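Periplasmic binding protein/LacI transcriptional regulator (Brachyspira murdochii, PDB 4KQC) probably binds a carbohydrate as the solute-binding component of a bacterial ABC transporter. Local coordinates at residues E27-Q32 and A280-Y285; I87-I90 and G95-P98; N233-D238 and I264-V269; D258-G263 and T306-P311. All coordinates share one frame; numbering follows the deposited sequence.

Contact 1 (E27-Q32 and A280-Y285); sequences EAAAKQ and AVTLAY
V281 lays its CG1 methyl over the flank of the helix carrying A29 and A30. CG1 comes to 3.7 Å from A29 CB, and it lies equally close to the backbone of the other helix, 3.7 Å from A30 N. The A30 methyl is a looser neighbour, its CB 4.3 Å from V281 CG1. Behind these, V281 CB itself is only 3.8 Å from A29 CB, a sign that the small alanine lets the other helix come in as far as its beta carbon. The two CA atoms, of A29 and V281, are 5.9 Å apart. With CG1 anti to the backbone N of V281 (chi1 167°), this branch is the one presented to the alanines.

T282 completes the small patch: its OG1 stands 3.8 Å from A29 CB, a van der Waals touch, and the hydroxyl's hydrogen bond goes one turn back to the carbonyl O of F278. F278 also packs on A29, so the alanine methyl is bordered by two successive turns of helix 273-288. In the fold, these are two helices of the N-terminal lobe of a type I periplasmic binding protein, an alpha/beta domain built on a parallel sheet. Helix 18-33 directly follows strand 6-10, whereas helix 273-288 comes after the chain has returned from the other lobe. The short helical segments run at 36° with their axes 8.5 Å apart at closest approach. Below them lies strand 6-10, where V281 reaches V9 and both A284 and Y285 reach I7, while A30 turns to V35 in the loop after its own helix.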
loop_
_atom_site.group_PDB
_atom_site.type_symbol
_atom_site.label_atom_id
_atom_site.label_comp_id
_atom_site.label_asym_id
_atom_site.label_seq_id
_atom_site.Cartn_x
_atom_site.Cartn_y
_atom_site.Cartn_z
ATOM N N GLU A 27 11.089 16.817 4.931
ATOM C CA GLU A 27 11.989 17.804 5.542
ATOM C C GLU A 27 13.167 18.106 4.615
ATOM O O GLU A 27 13.564 19.247 4.495
ATOM C CB GLU A 27 12.445 17.330 6.902
ATOM C CG GLU A 27 11.300 17.242 7.951
ATOM C CD GLU A 27 10.663 18.549 8.408
ATOM O OE1 GLU A 27 11.118 19.632 7.997
ATOM O OE2 GLU A 27 9.699 18.504 9.237
ATOM N N ALA A 28 13.664 17.090 3.917
ATOM C CA ALA A 28 14.730 17.324 2.966
ATOM C C ALA A 28 14.350 18.270 1.851
ATOM O O ALA A 28 15.108 19.206 1.558
ATOM C CB ALA A 28 15.311 16.043 2.396
ATOM N N ALA A 29 13.209 18.018 1.210
ATOM C CA ALA A 29 12.711 18.879 0.155
ATOM C C ALA A 29 12.428 20.226 0.738
ATOM O O ALA A 29 12.637 21.243 0.048
ATOM C CB ALA A 29 11.439 18.314 -0.478
ATOM N N ALA A 30 11.934 20.308 1.974
ATOM C CA ALA A 30 11.603 21.618 2.519
ATOM C C ALA A 30 12.892 22.455 2.658
ATOM O O ALA A 30 12.969 23.633 2.233
ATOM C CB ALA A 30 10.905 21.488 3.860
ATOM N N LYS A 31 13.923 21.855 3.211
ATOM C CA LYS A 31 15.196 22.569 3.380
ATOM C C LYS A 31 15.783 22.962 2.014
ATOM O O LYS A 31 16.239 24.121 1.826
ATOM C CB LYS A 31 16.180 21.729 4.177
ATOM C CG LYS A 31 17.577 22.350 4.316
ATOM C CD LYS A 31 18.489 21.518 5.212
ATOM C CE LYS A 31 19.928 22.077 5.293
ATOM N NZ LYS A 31 20.365 22.796 4.065
ATOM N N GLN A 32 15.741 22.043 1.038
ATOM C CA GLN A 32 16.265 22.343 -0.293
ATOM C C GLN A 32 15.610 23.567 -0.945
ATOM O O GLN A 32 16.260 24.390 -1.526
ATOM C CB GLN A 32 16.150 21.152 -1.201
ATOM C CG GLN A 32 17.024 21.242 -2.425
ATOM C CD GLN A 32 16.873 20.053 -3.334
ATOM O OE1 GLN A 32 16.290 20.173 -4.403
ATOM N NE2 GLN A 32 17.393 18.912 -2.915
ATOM N N ALA A 280 6.149 15.147 -2.548
ATOM C CA ALA A 280 4.992 15.899 -2.018
ATOM C C ALA A 280 5.349 17.341 -1.774
ATOM O O ALA A 280 4.637 18.226 -2.225
ATOM C CB ALA A 280 4.495 15.271 -0.730
ATOM N N VAL A 281 6.444 17.591 -1.027
ATOM C CA VAL A 281 6.829 18.945 -0.709
ATOM C C VAL A 281 7.280 19.647 -1.971
ATOM O O VAL A 281 7.013 20.847 -2.079
ATOM C CB VAL A 281 7.857 18.980 0.412
ATOM C CG1 VAL A 281 8.499 20.369 0.528
ATOM C CG2 VAL A 281 7.190 18.548 1.692
ATOM N N THR A 282 8.045 18.981 -2.843
ATOM C CA THR A 282 8.409 19.588 -4.104
ATOM C C THR A 282 7.216 20.094 -4.905
ATOM O O THR A 282 7.251 21.197 -5.399
ATOM C CB THR A 282 9.263 18.606 -4.944
ATOM O OG1 THR A 282 10.444 18.292 -4.194
ATOM C CG2 THR A 282 9.714 19.234 -6.278
ATOM N N LEU A 283 6.218 19.260 -5.094
ATOM C CA LEU A 283 5.010 19.629 -5.817
ATOM C C LEU A 283 4.364 20.828 -5.118
ATOM O O LEU A 283 3.893 21.758 -5.762
ATOM C CB LEU A 283 4.025 18.453 -5.862
ATOM C CG LEU A 283 4.347 17.302 -6.800
ATOM C CD1 LEU A 283 3.373 16.130 -6.620
ATOM C CD2 LEU A 283 4.302 17.859 -8.186
ATOM N N ALA A 284 4.293 20.768 -3.796
ATOM C CA ALA A 284 3.611 21.826 -3.070
ATOM C C ALA A 284 4.307 23.164 -3.197
ATOM O O ALA A 284 3.646 24.202 -3.416
ATOM C CB ALA A 284 3.438 21.432 -1.650
ATOM N N TYR A 285 5.617 23.122 -3.122
ATOM C CA TYR A 285 6.446 24.275 -3.301
ATOM C C TYR A 285 6.252 24.848 -4.673
ATOM O O TYR A 285 6.051 26.090 -4.816
ATOM C CB TYR A 285 7.897 23.941 -2.971
ATOM C CG TYR A 285 8.789 25.129 -3.223
ATOM C CD1 TYR A 285 8.838 26.125 -2.303
ATOM C CD2 TYR A 285 9.556 25.217 -4.363
ATOM C CE1 TYR A 285 9.624 27.241 -2.475
ATOM C CE2 TYR A 285 10.360 26.343 -4.573
ATOM C CZ TYR A 285 10.361 27.345 -3.613
ATOM O OH TYR A 285 11.125 28.506 -3.713
#

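Contact 2 (I87-I90 and G95-P98); sequences IPLI and GILP
I96 offers its CD1 methyl to the fork of L89. The CD1 atom of I96 is 4.5 Å from L89 CD2 and 4.6 Å from L89 CD1, so it faces both branches of the leucine at nearly even range and in loose van der Waals contact. The leucine reaches out because its CG is anti to the backbone N (chi1 180°), and CD2 carries on the extended line from CA while CD1 folds back beside it. The isoleucine is bent instead of stretched: its chi2 of 84° turns CD1 back to the side of its own CA. The same methyl comes to 4.4 Å from I90 O, lying beside the strand's backbone as well as in front of its leucine.

I90 points its side chain the other way, as alternation along a strand demands, and takes part here through its main chain. G95 has a positive phi of 65°, a conformation that suits a residue without a side chain, and it sets the chain up for I96 to turn back on the strand that has just ended. The contact is therefore a short-range one, in which the loop after strand 89-92 folds its first large apolar residue over the strand's beginning.

L89 and I96 lie on the same face of the parallel sheet of the N-terminal lobe. Both touch F68 of strand 66-68 and V105 of strand 105-110. Helix 76-84 covers them, I82 meeting L89 and I79 meeting I96, while I90 on the opposite face packs against helix 273-288.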
loop_
_atom_site.group_PDB
_atom_site.type_symbol
_atom_site.label_atom_id
_atom_site.label_comp_id
_atom_site.label_asym_id
_atom_site.label_seq_id
_atom_site.Cartn_x
_atom_site.Cartn_y
_atom_site.Cartn_z
ATOM N N ILE A 87 -5.910 28.032 -1.776
ATOM C CA ILE A 87 -4.636 27.414 -1.308
ATOM C C ILE A 87 -4.293 26.222 -2.221
ATOM O O ILE A 87 -5.100 25.319 -2.357
ATOM C CB ILE A 87 -4.744 26.961 0.132
ATOM C CG1 ILE A 87 -5.013 28.149 1.100
ATOM C CG2 ILE A 87 -3.479 26.241 0.558
ATOM C CD1 ILE A 87 -5.522 27.698 2.466
ATOM N N PRO A 88 -3.123 26.193 -2.834
ATOM C CA PRO A 88 -2.771 25.042 -3.631
ATOM C C PRO A 88 -2.737 23.770 -2.798
ATOM O O PRO A 88 -2.157 23.744 -1.717
ATOM C CB PRO A 88 -1.383 25.376 -4.136
ATOM C CG PRO A 88 -1.293 26.861 -4.091
ATOM C CD PRO A 88 -2.182 27.310 -3.007
ATOM N N LEU A 89 -3.379 22.735 -3.329
ATOM C CA LEU A 89 -3.560 21.459 -2.643
ATOM C C LEU A 89 -2.904 20.330 -3.456
ATOM O O LEU A 89 -3.247 20.140 -4.608
ATOM C CB LEU A 89 -5.063 21.180 -2.406
ATOM C CG LEU A 89 -5.399 19.897 -1.703
ATOM C CD1 LEU A 89 -4.801 19.780 -0.277
ATOM C CD2 LEU A 89 -6.911 19.709 -1.711
ATOM N N ILE A 90 -2.052 19.582 -2.778
ATOM C CA ILE A 90 -1.329 18.433 -3.345
ATOM C C ILE A 90 -1.739 17.232 -2.547
ATOM O O ILE A 90 -1.725 17.282 -1.298
ATOM C CB ILE A 90 0.191 18.652 -3.199
ATOM C CG1 ILE A 90 0.669 19.905 -3.952
ATOM C CG2 ILE A 90 1.040 17.432 -3.572
ATOM C CD1 ILE A 90 0.260 19.949 -5.394
ATOM N N GLY A 95 -3.410 10.130 -0.723
ATOM C CA GLY A 95 -3.917 11.439 -1.114
ATOM C C GLY A 95 -5.350 11.658 -0.687
ATOM O O GLY A 95 -5.717 11.337 0.433
ATOM N N ILE A 96 -6.139 12.252 -1.571
ATOM C CA ILE A 96 -7.521 12.636 -1.288
ATOM C C ILE A 96 -8.386 11.682 -2.121
ATOM O O ILE A 96 -8.097 11.471 -3.319
ATOM C CB ILE A 96 -7.808 14.062 -1.767
ATOM C CG1 ILE A 96 -7.104 15.112 -0.940
ATOM C CG2 ILE A 96 -9.299 14.377 -1.695
ATOM C CD1 ILE A 96 -5.704 15.406 -1.320
ATOM N N LEU A 97 -9.411 11.108 -1.542
ATOM C CA LEU A 97 -10.266 10.203 -2.350
ATOM C C LEU A 97 -10.853 10.985 -3.486
ATOM O O LEU A 97 -11.291 12.107 -3.306
ATOM C CB LEU A 97 -11.439 9.639 -1.553
ATOM C CG LEU A 97 -11.218 8.530 -0.563
ATOM C CD1 LEU A 97 -12.573 8.223 0.126
ATOM C CD2 LEU A 97 -10.626 7.285 -1.184
ATOM N N PRO A 98 -10.934 10.384 -4.696
ATOM C CA PRO A 98 -11.335 11.149 -5.843
ATOM C C PRO A 98 -12.702 11.809 -5.730
ATOM O O PRO A 98 -12.922 12.928 -6.194
ATOM C CB PRO A 98 -11.321 10.097 -6.984
ATOM C CG PRO A 98 -10.262 9.161 -6.551
ATOM C CD PRO A 98 -10.394 9.054 -5.063
#

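Contact 3 (N233-D238 and I264-V269); sequences NTIVGD and IIQGSV
I235 holds a less common isoleucine first torsion: at chi1 62° its CG1 sits between the backbone N and the carbonyl carbon, and from there CD1 runs out to the main chain of I264. The methyl ends 3.7 Å from I264 O and 4.1 Å from I264 CA, so an apolar group rests on a peptide backbone. I235 also begins a type II beta turn that closes at D238, in the loop ahead of strand 246-250 of the C-terminal lobe. The turn's own bond, D238 N to I235 O, is weak at 3.3 Å; G237 takes the positive phi that a type II turn needs at its third position.

The other branch of I235 meets its partner side chain to side chain. CG2 of I235 lies 4.1 Å from CG2 of I264, and the two isoleucines cross obliquely. I265, next along the chain, faces away and packs on A259 and I260 of helix 254-261.

The turn is anchored at both ends. The backbone of I235 bonds to S226 and L245, and the carboxylate of D238 is held by Y224 and the amides of G203 and K204. Just ahead of it, T234 forms an ST turn: V236 N donates to T234 OG1 over 3.1 Å at 166°, while the same hydroxyl oxygen is bonded to E228 O.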
loop_
_atom_site.group_PDB
_atom_site.type_symbol
_atom_site.label_atom_id
_atom_site.label_comp_id
_atom_site.label_asym_id
_atom_site.label_seq_id
_atom_site.Cartn_x
_atom_site.Cartn_y
_atom_site.Cartn_z
ATOM N N ASN A 233 1.151 -25.229 12.198
ATOM C CA ASN A 233 0.779 -23.996 11.517
ATOM C C ASN A 233 1.732 -23.637 10.397
ATOM O O ASN A 233 2.040 -22.475 10.169
ATOM C CB ASN A 233 0.726 -22.833 12.491
ATOM C CG ASN A 233 -0.053 -23.169 13.721
ATOM O OD1 ASN A 233 0.386 -22.893 14.851
ATOM N ND2 ASN A 233 -1.161 -23.870 13.520
ATOM N N THR A 234 2.177 -24.645 9.671
ATOM C CA THR A 234 3.133 -24.450 8.575
ATOM C C THR A 234 2.501 -24.245 7.188
ATOM O O THR A 234 1.424 -24.786 6.868
ATOM C CB THR A 234 4.106 -25.651 8.508
ATOM O OG1 THR A 234 5.163 -25.353 7.575
ATOM C CG2 THR A 234 3.378 -26.955 8.078
ATOM N N ILE A 235 3.189 -23.491 6.359
ATOM C CA ILE A 235 2.799 -23.399 4.925
ATOM C C ILE A 235 3.194 -24.634 4.132
ATOM O O ILE A 235 2.698 -24.838 3.014
ATOM C CB ILE A 235 3.339 -22.115 4.216
ATOM C CG1 ILE A 235 4.854 -22.080 4.206
ATOM C CG2 ILE A 235 2.814 -20.871 4.895
ATOM C CD1 ILE A 235 5.494 -21.291 3.078
ATOM N N VAL A 236 4.027 -25.487 4.722
ATOM C CA VAL A 236 4.614 -26.606 3.997
ATOM C C VAL A 236 3.587 -27.715 3.872
ATOM O O VAL A 236 3.020 -28.160 4.851
ATOM C CB VAL A 236 5.920 -27.114 4.681
ATOM C CG1 VAL A 236 6.494 -28.331 3.968
ATOM C CG2 VAL A 236 6.961 -26.026 4.731
ATOM N N GLY A 237 3.306 -28.118 2.646
ATOM C CA GLY A 237 2.350 -29.162 2.378
ATOM C C GLY A 237 0.898 -28.741 2.485
ATOM O O GLY A 237 0.020 -29.594 2.377
ATOM N N ASP A 238 0.627 -27.443 2.671
ATOM C CA ASP A 238 -0.751 -26.998 2.920
ATOM C C ASP A 238 -1.426 -26.356 1.747
ATOM O O ASP A 238 -2.549 -25.891 1.876
ATOM C CB ASP A 238 -0.889 -26.080 4.135
ATOM C CG ASP A 238 -2.307 -26.108 4.739
ATOM O OD1 ASP A 238 -2.969 -27.183 4.725
ATOM O OD2 ASP A 238 -2.761 -25.094 5.301
ATOM N N ILE A 264 8.182 -17.896 5.185
ATOM C CA ILE A 264 6.739 -17.991 5.207
ATOM C C ILE A 264 6.098 -17.160 4.061
ATOM O O ILE A 264 5.165 -17.590 3.443
ATOM C CB ILE A 264 6.185 -17.553 6.594
ATOM C CG1 ILE A 264 6.798 -18.425 7.713
ATOM C CG2 ILE A 264 4.662 -17.637 6.599
ATOM C CD1 ILE A 264 6.716 -17.802 9.068
ATOM N N ILE A 265 6.687 -16.001 3.786
ATOM C CA ILE A 265 6.222 -15.123 2.721
ATOM C C ILE A 265 7.359 -15.077 1.715
ATOM O O ILE A 265 8.516 -14.847 2.102
ATOM C CB ILE A 265 5.858 -13.702 3.284
ATOM C CG1 ILE A 265 4.675 -13.810 4.221
ATOM C CG2 ILE A 265 5.628 -12.719 2.157
ATOM C CD1 ILE A 265 4.297 -12.500 4.903
ATOM N N GLN A 266 7.058 -15.328 0.438
ATOM C CA GLN A 266 8.099 -15.448 -0.581
ATOM C C GLN A 266 8.696 -14.103 -0.932
ATOM O O GLN A 266 9.868 -14.019 -1.277
ATOM C CB GLN A 266 7.592 -16.167 -1.839
ATOM C CG GLN A 266 7.164 -17.607 -1.604
ATOM C CD GLN A 266 8.136 -18.345 -0.668
ATOM O OE1 GLN A 266 7.824 -18.667 0.508
ATOM N NE2 GLN A 266 9.359 -18.541 -1.162
ATOM N N GLY A 267 7.915 -13.035 -0.833
ATOM C CA GLY A 267 8.406 -11.720 -1.233
ATOM C C GLY A 267 7.233 -10.769 -1.156
ATOM O O GLY A 267 6.063 -11.232 -1.064
ATOM N N SER A 268 7.546 -9.504 -1.265
ATOM C CA SER A 268 6.557 -8.435 -1.255
ATOM C C SER A 268 7.009 -7.263 -2.056
ATOM O O SER A 268 8.181 -7.161 -2.476
ATOM C CB SER A 268 6.299 -7.973 0.201
ATOM O OG SER A 268 5.640 -8.981 0.970
ATOM N N VAL A 269 6.101 -6.341 -2.332
ATOM C CA VAL A 269 6.511 -5.079 -2.969
ATOM C C VAL A 269 6.563 -3.964 -1.968
ATOM O O VAL A 269 5.729 -3.921 -1.066
ATOM C CB VAL A 269 5.604 -4.690 -4.166
ATOM C CG1 VAL A 269 5.810 -5.655 -5.285
ATOM C CG2 VAL A 269 4.166 -4.629 -3.803
#

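Contact 4 (D258-G263 and T306-P311); sequences DAIRNG and TNIDDP. With NO3 (nitrate ion), chain F.
R261 and D309 meet side-on, guanidinium against carboxylate, with their planes only 20° apart. R261 NH2 donates to D309 OD1 over 2.9 Å at 165°. That oxygen lies almost in the guanidinium plane and is approached on its syn side, while the nitrogen stands 28° out of the carboxylate plane. The second bond of the salt bridge, R261 NH1 to D309 OD2, is weak at 3.3 Å. I308 lies against one face of the guanidinium: its CD1 sits 4.0 Å above the plane, displaced toward the rim, and its CG2 is 3.7 Å from R261 NH1. Extended from CG to NE, the arginine spans the isoleucine to reach the neighbouring aspartate. Deeper in, I308 CD1 meets I260 CG2, and I308 also packs on L317.

On another flank of the helix, N262 ND2 donates to O3 of a nitrate ion, probably from the crystallisation liquor, at 3.1 Å. D258 stands beside this ion, and its OD1 makes a salt bridge with K254 one turn back. An alanine in place of D258 removes that carboxylate, and K254 would probably be left without its charge partner and freer to swing.

The facing segment bends in a type I turn from N307 to D310. Helix 254-261 of the C-terminal lobe finishes in a Schellman motif: G263, with positive phi, bonds from its N to I260 O, and I264 N probably bonds to A259 O.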
loop_
_atom_site.group_PDB
_atom_site.type_symbol
_atom_site.label_atom_id
_atom_site.label_comp_id
_atom_site.label_asym_id
_atom_site.label_seq_id
_atom_site.Cartn_x
_atom_site.Cartn_y
_atom_site.Cartn_z
ATOM N N ASP A 258 10.246 -10.311 9.028
ATOM C CA ASP A 258 10.675 -11.581 9.619
ATOM C C ASP A 258 10.070 -12.785 8.871
ATOM O O ASP A 258 10.757 -13.807 8.708
ATOM C CB ASP A 258 10.216 -11.629 11.072
ATOM C CG ASP A 258 11.028 -10.721 11.964
ATOM O OD1 ASP A 258 12.104 -10.232 11.522
ATOM O OD2 ASP A 258 10.571 -10.521 13.121
ATOM N N ALA A 259 8.791 -12.676 8.464
ATOM C CA ALA A 259 8.147 -13.775 7.698
ATOM C C ALA A 259 8.872 -14.017 6.387
ATOM O O ALA A 259 8.942 -15.146 5.914
ATOM C CB ALA A 259 6.697 -13.505 7.440
ATOM N N ILE A 260 9.305 -12.949 5.731
ATOM C CA ILE A 260 10.141 -13.118 4.479
ATOM C C ILE A 260 11.490 -13.771 4.830
ATOM O O ILE A 260 11.879 -14.707 4.195
ATOM C CB ILE A 260 10.323 -11.798 3.725
ATOM C CG1 ILE A 260 8.971 -11.418 3.117
ATOM C CG2 ILE A 260 11.410 -11.918 2.624
ATOM C CD1 ILE A 260 8.888 -10.010 2.671
ATOM N N ARG A 261 12.164 -13.310 5.890
ATOM C CA ARG A 261 13.423 -13.951 6.300
ATOM C C ARG A 261 13.279 -15.440 6.660
ATOM O O ARG A 261 14.162 -16.257 6.355
ATOM C CB ARG A 261 14.045 -13.182 7.444
ATOM C CG ARG A 261 14.527 -11.791 7.065
ATOM C CD ARG A 261 15.125 -11.115 8.300
ATOM N NE ARG A 261 15.418 -9.729 8.024
ATOM C CZ ARG A 261 16.443 -9.341 7.277
ATOM N NH1 ARG A 261 17.288 -10.232 6.780
ATOM N NH2 ARG A 261 16.652 -8.039 7.058
ATOM N N ASN A 262 12.154 -15.806 7.272
ATOM C CA ASN A 262 11.873 -17.158 7.706
ATOM C C ASN A 262 11.228 -18.035 6.640
ATOM O O ASN A 262 10.871 -19.179 6.954
ATOM C CB ASN A 262 10.888 -17.084 8.884
ATOM C CG ASN A 262 11.496 -16.535 10.142
ATOM O OD1 ASN A 262 12.705 -16.620 10.341
ATOM N ND2 ASN A 262 10.648 -15.951 11.018
ATOM N N GLY A 263 10.970 -17.502 5.428
ATOM C CA GLY A 263 10.448 -18.288 4.342
ATOM C C GLY A 263 8.950 -18.553 4.287
ATOM O O GLY A 263 8.481 -19.355 3.479
ATOM N N THR A 306 16.609 -12.565 -1.136
ATOM C CA THR A 306 17.827 -12.284 -1.867
ATOM C C THR A 306 18.291 -10.840 -1.774
ATOM O O THR A 306 19.514 -10.575 -1.802
ATOM C CB THR A 306 17.673 -12.665 -3.344
ATOM O OG1 THR A 306 17.240 -14.027 -3.419
ATOM C CG2 THR A 306 19.008 -12.495 -4.097
ATOM N N ASN A 307 17.364 -9.884 -1.693
ATOM C CA ASN A 307 17.790 -8.480 -1.719
ATOM C C ASN A 307 17.367 -7.661 -0.517
ATOM O O ASN A 307 17.594 -6.447 -0.473
ATOM C CB ASN A 307 17.332 -7.766 -2.999
ATOM C CG ASN A 307 15.825 -7.596 -3.083
ATOM O OD1 ASN A 307 15.103 -8.141 -2.251
ATOM N ND2 ASN A 307 15.357 -6.807 -4.052
ATOM N N ILE A 308 16.746 -8.323 0.457
ATOM C CA ILE A 308 16.248 -7.586 1.630
ATOM C C ILE A 308 17.334 -6.777 2.401
ATOM O O ILE A 308 17.021 -5.730 3.021
ATOM C CB ILE A 308 15.516 -8.554 2.595
ATOM C CG1 ILE A 308 14.671 -7.813 3.645
ATOM C CG2 ILE A 308 16.510 -9.493 3.287
ATOM C CD1 ILE A 308 13.663 -8.702 4.351
ATOM N N ASP A 309 18.585 -7.250 2.372
ATOM C CA ASP A 309 19.659 -6.510 3.043
ATOM C C ASP A 309 20.481 -5.647 2.118
ATOM O O ASP A 309 21.452 -5.007 2.558
ATOM C CB ASP A 309 20.572 -7.476 3.787
ATOM C CG ASP A 309 19.847 -8.207 4.874
ATOM O OD1 ASP A 309 19.198 -7.515 5.686
ATOM O OD2 ASP A 309 19.976 -9.448 4.952
ATOM N N ASP A 310 20.128 -5.597 0.837
ATOM C CA ASP A 310 20.817 -4.642 -0.036
ATOM C C ASP A 310 20.539 -3.223 0.469
ATOM O O ASP A 310 19.364 -2.857 0.718
ATOM C CB ASP A 310 20.321 -4.761 -1.463
ATOM C CG ASP A 310 20.692 -6.049 -2.100
ATOM O OD1 ASP A 310 21.381 -6.908 -1.444
ATOM O OD2 ASP A 310 20.261 -6.195 -3.271
ATOM N N PRO A 311 21.576 -2.385 0.604
ATOM C CA PRO A 311 21.323 -1.080 1.209
ATOM C C PRO A 311 20.244 -0.266 0.501
ATOM O O PRO A 311 19.435 0.426 1.168
ATOM C CB PRO A 311 22.720 -0.397 1.136
ATOM C CG PRO A 311 23.651 -1.581 1.225
ATOM C CD PRO A 311 23.007 -2.636 0.398
HETATM N N NO3 F . 12.176 -13.540 13.807
HETATM O O1 NO3 F . 13.177 -13.566 13.090
HETATM O O2 NO3 F . 11.959 -12.479 14.707
HETATM O O3 NO3 F . 11.242 -14.575 13.739
#

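From the N terminus, residues 27-32 open contact 1, whose loop stays open until 280-285 and so encloses contacts 2 and 3. Contact 2 folds the loop after strand 89-92 back on the strand's first residues, and I90 packs against A284 of contact 1, joining both in the N-terminal lobe. In the other lobe, contact 3 joins the loop before strand 246-250 to the lead-in of strand 267-270, and contact 4 starts at 258-263 before 264-269 closes contact 3. These two cross and touch, A259 O probably accepting a hydrogen bond from I265 N. Contact 4 closes last, at 306-311, tying helix 254-261 to the loop before helix 311-314 and crossing contact 1.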